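Local coordinates for D-3-phosphoglycerate dehydrogenase-related protein (Vibrio cholerae, PDB 4S1V), which probably catalyses the NAD-dependent oxidation of a D-2-hydroxyacid such as D-3-phosphoglycerate, at residues 41-47 / 64-70; 55-60 / 78-84; 71-75 / 307-311; 107-111 / 161-166; 246-250 / 276-280. All blocks are in the same frame, centred on the assembly; numbering follows the deposited sequence.

Contact 1: residues 41-47 / 64-70; sequences LIERLKP and LLAHLPN
Ile42 and Leu68 carry this contact, with Lys46 closing its outer edge. Residues 41-45 are alpha-helical; residues 64-66 belong to a second helix, and the chain from His67 on is irregular. CA atoms pair Ile42 with Leu64 at 6.3 Å, Lys46 with Leu68 at 5.6 Å and Pro47 with Asn70 at 6.6 Å. Leu68 (m, t) lays its CD2 against Ile42 and Leu45, 3.6 Å from Ile42 O and 3.8 Å from Leu45 CB. Ile42 (m, t) fits between Leu64 and His67: its CG1 is 3.9 Å from Leu64 CD2 and its CG2 3.7 Å from His67 CB. Leu41 CB also meets Leu64 CD2, at 4.0 Å. Polar bonds follow on the exposed side. Lys46 NZ donates to His67 O at 2.9 Å, and Asn70 ND2 to Lys46 O at 3.1 Å; a water bridges Lys46 O (2.7 Å) and Asn70 N (2.8 Å). Two helices thus dock through leucine and isoleucine, with the carbonyls of His67 and Lys46 tied on the exposed side, as between neighbouring helices on one face of an alpha/beta sheet. Leu45 reaches inward to Ala5 of strand 3-6, while Leu65 leans on Leu88 and Cys89 of helix 86-91.

Contact 2: residues 55-60 / 78-84; sequences RERTPI and GKVSNHI
Ser81 OG donates to Glu56 OE2 at 2.7 Å, Arg55 NH1 to Lys79 O at 2.8 Å, and the backbone Ile60 N to His83 O at 2.7 Å. The folded m, m, m side chain of Arg55 brings NH1 back to Lys79. A water joins Glu56 OE1 (3.0 Å) to Asn82 ND2 (2.9 Å). Neither segment is regular helix or strand; Ser81 to Ile84 form a type I turn closed by Ile84 N to Ser81 O at 3.0 Å. The closest CA pair is Pro59 with His83, at 4.3 Å. Glu56 CA lies over one face of the His83 ring, 3.9 Å from the centroid, a CH-pi contact; His83 NE2 bonds to Gln76. Ile60 CB packs on Ile84 CG1 at 4.0 Å. These loops follow adjacent strands 50-53 and 73-76 of a parallel alpha/beta sheet, at the carboxyl ends that in this fold class usually carry the functional loops. Glu56 also forms a salt bridge with Arg239, so its carboxylate ties both loops to a residue of the coenzyme-binding domain.

Contact 3: residues 71-75 / 307-311; sequences LKLIS and NVVKF
This is helix-on-sheet packing in an alpha/beta domain: the C-terminal helix 294-312 lies on the parallel sheet at strand 73-76. Strand 73-75 and helix 307-311 run nearly antiparallel, at 156°, with axes 9.2 Å apart at closest approach. The nearest CA pairs are Leu73 with Phe311 at 7.7 Å and Ser75 with Val308 at 6.5 Å. Leu73 and Ser75 turn their CA-to-CB bonds toward the helix, and Ile74 between them points to the opposite face of the sheet, where it touches Leu53 and Ile84.

The main aromatic interaction is a CH-pi contact. Phe311 (chi1 t, chi2 -88°) spreads its ring over the start of the strand, and Leu73 CB stands 3.9 Å from the ring centroid, 2° off the normal. Lys72 CB approaches Phe311 CZ at 3.7 Å. Aliphatic packing continues along the helix: Leu73 (t, p) puts CD2 3.7 Å from Phe311 CB and 4.1 Å from Val308 CG2, and Ser75 CB lies 3.8 Å from Val308 CG2.

Polar linkage between the segments runs through water, at the Ser75 end. Ser75 OG is hydrogen-bonded to Ala304 O of the same helix, and one water donates to Ser75 OG at 2.7 Å while accepting from Asn307 ND2 at 2.7 Å.

Contact 4: residues 107-111 / 161-166; sequences AELCW and RIAQFG
Trp111 lays the face of its indole over Phe165: Phe165 CB stands 3.6 Å from the centroid of the six-membered ring, 11° off the normal, a CH-pi contact. The two aromatic rings themselves meet obliquely. Past this overlap the indole reaches Ile162 and Gly166, with Trp111 CZ3 3.8 Å from Ile162 CG2 and Trp111 CH2 3.4 Å from Gly166 N. Both segments are alpha-helical and cross at -45°, axes 9.7 Å apart; the closest CA pair is Ala107 with Ile162 at 6.1 Å. There Ala107 allows close approach: its CB lies 3.7 Å from Arg161 CB and 4.0 Å from Phe165 CE2. Ile162 (m, m) brings CD1 3.3 Å from Ala107 O and 3.8 Å from Cys110 CB. Glu108, its CA-to-CB bond pointing away, accepts hydrogen bonds from the backbone N atoms of Leu145 and Ser146 of the second subunit, whose Phe169 stacks on Phe165. Helix 104-119 thus packs beside helix 157-168 at the subunit interface. Gly154 and Gly156 precede helix 157-168 and Gly159 lies in its first turn, consistent with the glycine-rich dinucleotide-binding motif of a Rossmann fold.

Contact 5: residues 246-250 / 276-280; sequences GALYS and PLLSL
Within the Rossmann-type coenzyme domain, the first turn of helix 247-254 packs against a 3-10 turn, residues 276-278, in the connection between strands 259-262 and 283-285. Gly246, with phi 82°, is the N-cap residue of the helix, and Ser250 N bonds back to Gly246 O at 3.1 Å. In the other segment Ser279 N bonds to Pro276 O at 3.1 Å. The closest CA pair is Tyr249 with Leu277, at 5.6 Å.

Tyr249 is the main projection. Its chi1 of 170° (t) carries the ring out from the helix into a hollow lined by Pro276, Leu277 and Leu280. Pro276 presses on the face of the ring, its CB 3.7 Å from the centroid and 18° off the normal, a CH-pi contact; Leu280 (m, t) brings CD1 3.7 Å from Tyr249 CD1. In return, Leu277 (m, t) wedges its isobutyl group between Leu248 and Tyr249 of the helix: Leu277 CD2 lies 3.7 Å from Tyr249 CA and 4.0 Å from Tyr249 CB, and Leu277 CD1 is 3.9 Å from Leu248 CD2. Leu248 and Leu277 both rest on Val262 of strand 259-262.

The tyrosine also serves the assembly, for its hydroxyl bonds to Val30 O of the third subunit and its ring meets Phe31 there. Within the contact, the shortest approach is Tyr249 CE1 to Pro276 O, at 3.4 Å.

Overall arrangement
Contacts 1, 2 and 3 share the five-stranded domain. Contacts 1 and 2 meet around helix 62-66 and the loop leading into it, where Leu64 and Leu65 pack on Pro59 and Ile60; residues 64-70 of contact 1 run directly into residues 71-75 of contact 3, whose Ile74 touches Ile60 and Ile84 of contact 2. All three are only partly buried, and each includes direct or water-mediated polar links. Contacts 4 and 5 belong to the coenzyme-domain side, are buried, and rely on aromatic and aliphatic packing; their centres are 24 Å apart. Both also adjoin other subunits, whereas no other chain touches contacts 1 or 3. Contact 2 is the most polar.

Contact 1: residues 41-47 / 64-70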
# COMPACT_ATOMS: atom_id res chain seq x y z
N LEU C 41 9.69 8.09 38.95
CA LEU C 41 8.44 8.55 39.55
C LEU C 41 8.63 9.00 40.99
O LEU C 41 8.16 10.07 41.37
CB LEU C 41 7.36 7.47 39.49
CG LEU C 41 6.44 7.41 38.27
CD1 LEU C 41 5.56 6.18 38.36
CD2 LEU C 41 5.60 8.68 38.14
N ILE C 42 9.30 8.17 41.79
CA ILE C 42 9.63 8.51 43.17
C ILE C 42 10.43 9.80 43.23
O ILE C 42 10.09 10.71 44.00
CB ILE C 42 10.36 7.35 43.89
CG1 ILE C 42 9.37 6.24 44.24
CG2 ILE C 42 11.08 7.83 45.15
CD1 ILE C 42 9.99 4.86 44.35
N GLU C 43 11.47 9.90 42.40
CA GLU C 43 12.30 11.11 42.38
C GLU C 43 11.51 12.33 41.91
O GLU C 43 11.75 13.44 42.37
CB GLU C 43 13.56 10.91 41.53
CG GLU C 43 14.55 9.89 42.10
CD GLU C 43 14.82 10.09 43.58
OE1 GLU C 43 15.26 11.19 43.98
OE2 GLU C 43 14.59 9.13 44.36
N ARG C 44 10.56 12.11 41.00
CA ARG C 44 9.73 13.18 40.46
C ARG C 44 8.65 13.65 41.45
O ARG C 44 8.39 14.85 41.57
CB ARG C 44 9.11 12.73 39.13
CG ARG C 44 7.95 13.56 38.61
CD ARG C 44 7.39 12.98 37.32
NE ARG C 44 8.32 13.12 36.19
CZ ARG C 44 8.06 12.73 34.95
NH1 ARG C 44 6.89 12.18 34.64
NH2 ARG C 44 8.97 12.90 34.00
N LEU C 45 8.06 12.70 42.18
CA LEU C 45 6.90 12.98 43.03
C LEU C 45 7.20 13.30 44.50
O LEU C 45 6.28 13.60 45.26
CB LEU C 45 5.88 11.84 42.93
CG LEU C 45 5.33 11.47 41.54
CD1 LEU C 45 4.43 10.25 41.60
CD2 LEU C 45 4.62 12.65 40.89
N LYS C 46 8.48 13.25 44.89
CA LYS C 46 8.86 13.48 46.29
C LYS C 46 8.20 14.71 46.95
O LYS C 46 7.59 14.56 48.01
CB LYS C 46 10.38 13.50 46.49
CG LYS C 46 10.96 12.12 46.75
CD LYS C 46 12.03 12.15 47.82
CE LYS C 46 12.69 10.78 47.97
NZ LYS C 46 11.79 9.73 48.53
N PRO C 47 8.29 15.90 46.32
CA PRO C 47 7.79 17.11 47.00
C PRO C 47 6.25 17.26 47.02
O PRO C 47 5.74 18.23 47.57
CB PRO C 47 8.40 18.25 46.17
CG PRO C 47 8.50 17.68 44.80
CD PRO C 47 8.86 16.23 44.99
N LEU C 64 5.96 2.76 45.39
CA LEU C 64 5.66 4.19 45.33
C LEU C 64 5.29 4.74 46.71
O LEU C 64 5.85 5.73 47.15
CB LEU C 64 4.53 4.48 44.32
CG LEU C 64 4.78 4.46 42.81
CD1 LEU C 64 3.62 5.14 42.08
CD2 LEU C 64 6.10 5.14 42.45
N LEU C 65 4.35 4.08 47.38
CA LEU C 65 3.86 4.51 48.69
C LEU C 65 4.96 4.50 49.75
O LEU C 65 4.98 5.37 50.63
CB LEU C 65 2.69 3.63 49.12
CG LEU C 65 1.41 3.69 48.27
CD1 LEU C 65 0.63 2.39 48.38
CD2 LEU C 65 0.54 4.87 48.66
N ALA C 66 5.86 3.53 49.67
CA ALA C 66 6.96 3.41 50.63
C ALA C 66 7.94 4.58 50.52
O ALA C 66 8.58 4.94 51.51
CB ALA C 66 7.69 2.08 50.46
N HIS C 67 8.04 5.18 49.33
CA HIS C 67 9.06 6.19 49.07
C HIS C 67 8.55 7.57 48.80
O HIS C 67 9.27 8.42 48.26
CB HIS C 67 9.97 5.72 47.95
CG HIS C 67 10.71 4.46 48.28
ND1 HIS C 67 11.75 4.43 49.13
CD2 HIS C 67 10.50 3.14 47.88
CE1 HIS C 67 12.20 3.17 49.26
NE2 HIS C 67 11.43 2.38 48.49
N LEU C 68 7.30 7.82 49.19
CA LEU C 68 6.70 9.14 49.04
C LEU C 68 6.05 9.59 50.36
O LEU C 68 4.82 9.58 50.49
CB LEU C 68 5.69 9.16 47.88
CG LEU C 68 6.24 8.97 46.46
CD1 LEU C 68 5.10 8.82 45.46
CD2 LEU C 68 7.15 10.12 46.05
N PRO C 69 6.88 9.98 51.35
CA PRO C 69 6.41 10.31 52.71
C PRO C 69 5.62 11.62 52.83
O PRO C 69 4.88 11.79 53.81
CB PRO C 69 7.71 10.40 53.51
CG PRO C 69 8.74 10.81 52.52
CD PRO C 69 8.35 10.10 51.25
N ASN C 70 5.77 12.54 51.88
CA ASN C 70 4.99 13.78 51.90
C ASN C 70 3.58 13.63 51.31
O ASN C 70 2.75 14.53 51.45
CB ASN C 70 5.73 14.92 51.21
CG ASN C 70 7.11 15.16 51.79
OD1 ASN C 70 7.32 15.08 53.00
ND2 ASN C 70 8.07 15.46 50.92
O HOH W 1 6.73 12.34 49.24

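Contact 2: residues 55-60 / 78-84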
# COMPACT_ATOMS: atom_id res chain seq x y z
N ARG C 55 -7.59 7.92 35.57
CA ARG C 55 -8.01 6.51 35.51
C ARG C 55 -6.85 5.58 35.88
O ARG C 55 -6.23 5.76 36.94
CB ARG C 55 -8.63 6.18 34.14
CG ARG C 55 -9.88 6.99 33.82
CD ARG C 55 -10.97 6.83 34.87
NE ARG C 55 -11.46 5.45 34.95
CZ ARG C 55 -11.38 4.69 36.03
NH1 ARG C 55 -10.84 5.17 37.14
NH2 ARG C 55 -11.84 3.45 36.01
N GLU C 56 -6.54 4.59 35.03
CA GLU C 56 -5.55 3.55 35.36
C GLU C 56 -4.17 3.72 34.68
O GLU C 56 -3.42 2.75 34.57
CB GLU C 56 -6.10 2.15 35.02
CG GLU C 56 -7.56 1.91 35.39
CD GLU C 56 -7.91 0.45 35.52
OE1 GLU C 56 -7.01 -0.39 35.73
OE2 GLU C 56 -9.11 0.12 35.44
N ARG C 57 -3.83 4.92 34.23
CA ARG C 57 -2.58 5.14 33.48
C ARG C 57 -1.29 4.89 34.28
O ARG C 57 -0.24 4.61 33.70
CB ARG C 57 -2.56 6.53 32.86
CG ARG C 57 -3.64 6.71 31.81
CD ARG C 57 -3.73 8.15 31.34
NE ARG C 57 -4.89 8.34 30.47
CZ ARG C 57 -5.13 9.43 29.76
NH1 ARG C 57 -4.30 10.46 29.79
NH2 ARG C 57 -6.23 9.49 29.01
N THR C 58 -1.38 4.98 35.61
CA THR C 58 -0.26 4.62 36.49
C THR C 58 -0.72 3.74 37.65
O THR C 58 -1.61 4.12 38.40
CB THR C 58 0.46 5.88 37.02
OG1 THR C 58 1.12 6.55 35.95
CG2 THR C 58 1.51 5.52 38.08
N PRO C 59 -0.12 2.55 37.80
CA PRO C 59 -0.43 1.77 39.00
C PRO C 59 0.21 2.41 40.24
O PRO C 59 1.32 2.92 40.17
CB PRO C 59 0.21 0.41 38.72
CG PRO C 59 1.35 0.73 37.79
CD PRO C 59 0.88 1.88 36.94
N ILE C 60 -0.51 2.38 41.36
CA ILE C 60 0.05 2.80 42.64
C ILE C 60 0.52 1.55 43.39
O ILE C 60 -0.30 0.76 43.86
CB ILE C 60 -0.96 3.60 43.49
CG1 ILE C 60 -1.48 4.83 42.73
CG2 ILE C 60 -0.35 4.00 44.83
CD1 ILE C 60 -0.40 5.79 42.26
N GLY C 78 -12.82 9.35 38.36
CA GLY C 78 -13.68 8.18 38.31
C GLY C 78 -13.48 7.34 39.56
O GLY C 78 -12.97 7.84 40.56
N LYS C 79 -13.85 6.07 39.49
CA LYS C 79 -13.76 5.19 40.64
C LYS C 79 -12.41 4.46 40.67
O LYS C 79 -11.74 4.35 39.64
CB LYS C 79 -14.90 4.17 40.63
CG LYS C 79 -16.30 4.76 40.76
CD LYS C 79 -17.35 3.77 40.25
CE LYS C 79 -18.77 4.30 40.39
NZ LYS C 79 -19.19 4.39 41.82
N VAL C 80 -12.02 3.98 41.85
CA VAL C 80 -10.83 3.14 42.00
C VAL C 80 -11.00 1.80 41.26
O VAL C 80 -12.13 1.33 41.07
CB VAL C 80 -10.47 2.89 43.49
CG1 VAL C 80 -10.13 4.20 44.19
CG2 VAL C 80 -11.58 2.15 44.22
N SER C 81 -9.90 1.21 40.82
CA SER C 81 -9.94 -0.13 40.23
C SER C 81 -8.57 -0.78 40.33
O SER C 81 -7.76 -0.41 41.17
CB SER C 81 -10.39 -0.12 38.75
OG SER C 81 -9.74 0.88 38.00
N ASN C 82 -8.33 -1.76 39.45
CA ASN C 82 -7.15 -2.61 39.51
C ASN C 82 -5.77 -1.95 39.71
O ASN C 82 -4.84 -2.61 40.14
CB ASN C 82 -7.14 -3.52 38.27
CG ASN C 82 -8.38 -4.39 38.18
OD1 ASN C 82 -8.65 -5.19 39.08
ND2 ASN C 82 -9.13 -4.24 37.10
N HIS C 83 -5.66 -0.67 39.40
CA HIS C 83 -4.38 0.03 39.42
C HIS C 83 -4.01 0.57 40.79
O HIS C 83 -2.89 1.08 40.97
CB HIS C 83 -4.42 1.19 38.43
CG HIS C 83 -5.31 2.31 38.87
ND1 HIS C 83 -6.65 2.18 38.93
CD2 HIS C 83 -5.01 3.59 39.35
CE1 HIS C 83 -7.19 3.33 39.40
NE2 HIS C 83 -6.18 4.19 39.65
N ILE C 84 -4.93 0.46 41.75
CA ILE C 84 -4.74 1.05 43.08
C ILE C 84 -5.32 0.17 44.21
O ILE C 84 -6.37 -0.45 44.05
CB ILE C 84 -5.30 2.50 43.14
CG1 ILE C 84 -4.80 3.24 44.39
CG2 ILE C 84 -6.82 2.53 43.01
CD1 ILE C 84 -5.14 4.72 44.44
O HOH W 2 -8.15 -2.93 34.70

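Contact 3: residues 71-75 / 307-311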
# COMPACT_ATOMS: atom_id res chain seq x y z
N LEU C 71 3.31 12.50 50.66
CA LEU C 71 2.00 12.25 50.05
C LEU C 71 0.91 12.05 51.10
O LEU C 71 1.01 11.17 51.95
CB LEU C 71 2.06 11.04 49.11
CG LEU C 71 0.83 10.74 48.25
CD1 LEU C 71 0.47 11.91 47.34
CD2 LEU C 71 1.03 9.46 47.44
N LYS C 72 -0.14 12.87 51.03
CA LYS C 72 -1.27 12.76 51.95
C LYS C 72 -2.53 12.30 51.23
O LYS C 72 -3.35 11.58 51.79
CB LYS C 72 -1.52 14.10 52.66
CG LYS C 72 -0.31 14.66 53.41
CD LYS C 72 -0.66 15.83 54.33
CE LYS C 72 -0.85 17.14 53.57
NZ LYS C 72 -1.08 18.30 54.48
N LEU C 73 -2.67 12.71 49.97
CA LEU C 73 -3.89 12.42 49.22
C LEU C 73 -3.66 11.90 47.80
O LEU C 73 -2.83 12.42 47.05
CB LEU C 73 -4.77 13.67 49.17
CG LEU C 73 -5.94 13.67 48.17
CD1 LEU C 73 -7.09 12.82 48.70
CD2 LEU C 73 -6.40 15.09 47.90
N ILE C 74 -4.42 10.88 47.44
CA ILE C 74 -4.60 10.52 46.05
C ILE C 74 -6.06 10.81 45.67
O ILE C 74 -6.98 10.27 46.28
CB ILE C 74 -4.26 9.05 45.80
CG1 ILE C 74 -2.74 8.84 45.97
CG2 ILE C 74 -4.73 8.63 44.41
CD1 ILE C 74 -2.32 7.39 45.97
N SER C 75 -6.26 11.67 44.67
CA SER C 75 -7.61 11.95 44.18
C SER C 75 -7.80 11.29 42.83
O SER C 75 -7.16 11.66 41.85
CB SER C 75 -7.88 13.45 44.10
OG SER C 75 -9.23 13.71 43.70
N ASN C 307 -12.56 17.08 45.27
CA ASN C 307 -12.08 16.27 46.39
C ASN C 307 -10.75 16.77 46.95
O ASN C 307 -10.50 16.68 48.15
CB ASN C 307 -12.01 14.80 45.98
CG ASN C 307 -13.38 14.15 45.90
OD1 ASN C 307 -14.31 14.56 46.60
ND2 ASN C 307 -13.51 13.13 45.06
N VAL C 308 -9.91 17.31 46.07
CA VAL C 308 -8.67 17.96 46.48
C VAL C 308 -8.96 19.11 47.44
O VAL C 308 -8.38 19.18 48.52
CB VAL C 308 -7.84 18.43 45.26
CG1 VAL C 308 -6.72 19.36 45.69
CG2 VAL C 308 -7.27 17.23 44.50
N VAL C 309 -9.88 20.00 47.05
CA VAL C 309 -10.22 21.17 47.88
C VAL C 309 -11.03 20.82 49.14
O VAL C 309 -10.97 21.54 50.15
CB VAL C 309 -10.89 22.32 47.07
CG1 VAL C 309 -9.97 22.80 45.96
CG2 VAL C 309 -12.24 21.89 46.50
N LYS C 310 -11.77 19.70 49.08
CA LYS C 310 -12.40 19.13 50.27
C LYS C 310 -11.35 18.60 51.26
O LYS C 310 -11.50 18.75 52.47
CB LYS C 310 -13.36 18.00 49.89
CG LYS C 310 -14.73 18.46 49.41
CD LYS C 310 -15.66 17.28 49.20
CE LYS C 310 -17.11 17.74 49.01
NZ LYS C 310 -17.93 16.70 48.32
N PHE C 311 -10.29 17.99 50.73
CA PHE C 311 -9.19 17.49 51.57
C PHE C 311 -8.42 18.66 52.18
O PHE C 311 -8.03 18.59 53.34
CB PHE C 311 -8.25 16.57 50.78
CG PHE C 311 -7.17 15.93 51.63
CD1 PHE C 311 -5.95 16.58 51.82
CD2 PHE C 311 -7.37 14.69 52.22
CE1 PHE C 311 -4.95 16.00 52.59
CE2 PHE C 311 -6.38 14.11 53.00
CZ PHE C 311 -5.16 14.76 53.18
O HOH W 3 -11.52 12.20 43.51

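Contact 4: residues 107-111 / 161-166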
# COMPACT_ATOMS: atom_id res chain seq x y z
N ALA C 107 -19.23 5.20 25.13
CA ALA C 107 -20.23 4.59 24.25
C ALA C 107 -20.09 5.12 22.82
O ALA C 107 -20.00 4.33 21.88
CB ALA C 107 -21.63 4.82 24.78
N GLU C 108 -20.06 6.45 22.69
CA GLU C 108 -19.90 7.11 21.38
C GLU C 108 -18.60 6.71 20.68
O GLU C 108 -18.59 6.50 19.46
CB GLU C 108 -19.99 8.65 21.52
CG GLU C 108 -21.37 9.18 21.94
CD GLU C 108 -21.55 10.68 21.70
OE1 GLU C 108 -20.73 11.30 20.98
OE2 GLU C 108 -22.54 11.25 22.23
N LEU C 109 -17.50 6.59 21.44
CA LEU C 109 -16.21 6.18 20.88
C LEU C 109 -16.24 4.74 20.38
O LEU C 109 -15.74 4.45 19.29
CB LEU C 109 -15.08 6.40 21.90
CG LEU C 109 -13.60 6.17 21.54
CD1 LEU C 109 -13.23 4.69 21.55
CD2 LEU C 109 -13.21 6.82 20.21
N CYS C 110 -16.82 3.84 21.17
CA CYS C 110 -16.99 2.45 20.77
C CYS C 110 -17.72 2.40 19.42
O CYS C 110 -17.31 1.66 18.53
CB CYS C 110 -17.78 1.66 21.82
SG CYS C 110 -18.00 -0.08 21.40
N TRP C 111 -18.77 3.20 19.28
CA TRP C 111 -19.52 3.23 18.04
C TRP C 111 -18.71 3.74 16.88
O TRP C 111 -18.80 3.22 15.76
CB TRP C 111 -20.81 4.02 18.18
CG TRP C 111 -21.84 3.50 17.22
CD1 TRP C 111 -22.37 4.15 16.10
CD2 TRP C 111 -22.43 2.16 17.21
NE1 TRP C 111 -23.25 3.33 15.44
CE2 TRP C 111 -23.34 2.12 16.06
CE3 TRP C 111 -22.33 1.04 18.03
CZ2 TRP C 111 -24.08 1.00 15.75
CZ3 TRP C 111 -23.09 -0.09 17.71
CH2 TRP C 111 -23.95 -0.11 16.60
N ARG C 161 -26.24 1.67 25.88
CA ARG C 161 -26.10 2.71 24.88
C ARG C 161 -25.70 2.16 23.52
O ARG C 161 -26.21 2.62 22.50
CB ARG C 161 -25.13 3.79 25.35
CG ARG C 161 -25.74 4.66 26.44
CD ARG C 161 -24.78 5.67 27.01
NE ARG C 161 -25.35 6.21 28.25
CZ ARG C 161 -26.06 7.34 28.34
NH1 ARG C 161 -26.28 8.10 27.28
NH2 ARG C 161 -26.53 7.71 29.52
N ILE C 162 -24.81 1.17 23.52
CA ILE C 162 -24.37 0.49 22.30
C ILE C 162 -25.55 -0.23 21.63
O ILE C 162 -25.70 -0.18 20.40
CB ILE C 162 -23.20 -0.49 22.58
CG1 ILE C 162 -22.00 0.25 23.22
CG2 ILE C 162 -22.74 -1.21 21.31
CD1 ILE C 162 -21.54 1.49 22.49
N ALA C 163 -26.38 -0.89 22.44
CA ALA C 163 -27.61 -1.54 21.97
C ALA C 163 -28.57 -0.56 21.30
O ALA C 163 -29.10 -0.85 20.24
CB ALA C 163 -28.31 -2.25 23.11
N GLN C 164 -28.78 0.61 21.92
CA GLN C 164 -29.65 1.63 21.33
C GLN C 164 -29.09 2.11 20.00
O GLN C 164 -29.85 2.37 19.07
CB GLN C 164 -29.84 2.81 22.29
CG GLN C 164 -30.74 2.50 23.47
CD GLN C 164 -30.67 3.54 24.57
OE1 GLN C 164 -29.67 4.25 24.72
NE2 GLN C 164 -31.74 3.63 25.36
N PHE C 165 -27.76 2.22 19.92
CA PHE C 165 -27.10 2.59 18.67
C PHE C 165 -27.36 1.53 17.60
O PHE C 165 -27.81 1.86 16.52
CB PHE C 165 -25.57 2.83 18.85
CG PHE C 165 -25.21 3.96 19.81
CD1 PHE C 165 -26.10 5.01 20.08
CD2 PHE C 165 -23.95 3.99 20.41
CE1 PHE C 165 -25.76 6.05 20.95
CE2 PHE C 165 -23.59 5.02 21.28
CZ PHE C 165 -24.50 6.05 21.56
N GLY C 166 -27.06 0.27 17.91
CA GLY C 166 -27.27 -0.82 16.95
C GLY C 166 -28.72 -0.85 16.46
O GLY C 166 -28.98 -0.99 15.27

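Contact 5: residues 246-250 / 276-280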
# COMPACT_ATOMS: atom_id res chain seq x y z
N GLY C 246 -2.77 -13.12 24.29
CA GLY C 246 -2.24 -13.38 22.95
C GLY C 246 -3.26 -13.91 21.94
O GLY C 246 -3.00 -13.93 20.74
N ALA C 247 -4.42 -14.35 22.44
CA ALA C 247 -5.39 -15.06 21.60
C ALA C 247 -5.94 -14.19 20.47
O ALA C 247 -6.09 -14.68 19.34
CB ALA C 247 -6.52 -15.62 22.45
N LEU C 248 -6.23 -12.92 20.76
CA LEU C 248 -6.75 -12.03 19.72
C LEU C 248 -5.75 -11.85 18.58
O LEU C 248 -6.13 -11.96 17.40
CB LEU C 248 -7.14 -10.65 20.28
CG LEU C 248 -7.80 -9.71 19.24
CD1 LEU C 248 -9.09 -10.26 18.66
CD2 LEU C 248 -8.03 -8.31 19.82
N TYR C 249 -4.50 -11.56 18.91
CA TYR C 249 -3.48 -11.39 17.87
C TYR C 249 -3.35 -12.66 17.03
O TYR C 249 -3.37 -12.60 15.80
CB TYR C 249 -2.10 -10.99 18.41
CG TYR C 249 -1.07 -11.08 17.30
CD1 TYR C 249 -0.98 -10.07 16.34
CD2 TYR C 249 -0.27 -12.22 17.14
CE1 TYR C 249 -0.09 -10.16 15.29
CE2 TYR C 249 0.61 -12.33 16.08
CZ TYR C 249 0.70 -11.30 15.15
OH TYR C 249 1.57 -11.37 14.10
N SER C 250 -3.20 -13.80 17.69
CA SER C 250 -3.00 -15.07 17.00
C SER C 250 -4.12 -15.32 15.99
O SER C 250 -3.86 -15.71 14.85
CB SER C 250 -2.90 -16.22 18.00
OG SER C 250 -2.62 -17.45 17.34
N PRO C 276 1.79 -6.69 19.39
CA PRO C 276 1.65 -7.31 18.06
C PRO C 276 0.40 -6.87 17.28
O PRO C 276 0.42 -6.86 16.05
CB PRO C 276 1.61 -8.81 18.37
CG PRO C 276 1.19 -8.91 19.80
CD PRO C 276 1.72 -7.68 20.48
N LEU C 277 -0.66 -6.48 17.99
CA LEU C 277 -1.89 -6.03 17.33
C LEU C 277 -1.71 -4.82 16.42
O LEU C 277 -2.47 -4.65 15.47
CB LEU C 277 -3.00 -5.76 18.35
CG LEU C 277 -3.71 -6.93 19.03
CD1 LEU C 277 -4.70 -6.39 20.06
CD2 LEU C 277 -4.42 -7.81 18.01
N LEU C 278 -0.69 -4.01 16.69
CA LEU C 278 -0.41 -2.81 15.89
C LEU C 278 0.14 -3.09 14.49
O LEU C 278 0.28 -2.17 13.68
CB LEU C 278 0.52 -1.87 16.65
CG LEU C 278 -0.16 -1.03 17.75
CD1 LEU C 278 0.84 -0.34 18.67
CD2 LEU C 278 -1.08 0.00 17.12
N SER C 279 0.44 -4.35 14.20
CA SER C 279 0.98 -4.72 12.89
C SER C 279 0.01 -5.48 11.99
O SER C 279 0.44 -6.12 11.03
CB SER C 279 2.27 -5.52 13.05
OG SER C 279 3.25 -4.77 13.76
N LEU C 280 -1.29 -5.42 12.28
CA LEU C 280 -2.28 -6.12 11.45
C LEU C 280 -3.22 -5.14 10.76
O LEU C 280 -3.87 -4.33 11.43
CB LEU C 280 -3.08 -7.14 12.28
CG LEU C 280 -2.34 -8.32 12.89
CD1 LEU C 280 -3.32 -9.16 13.69
CD2 LEU C 280 -1.65 -9.19 11.84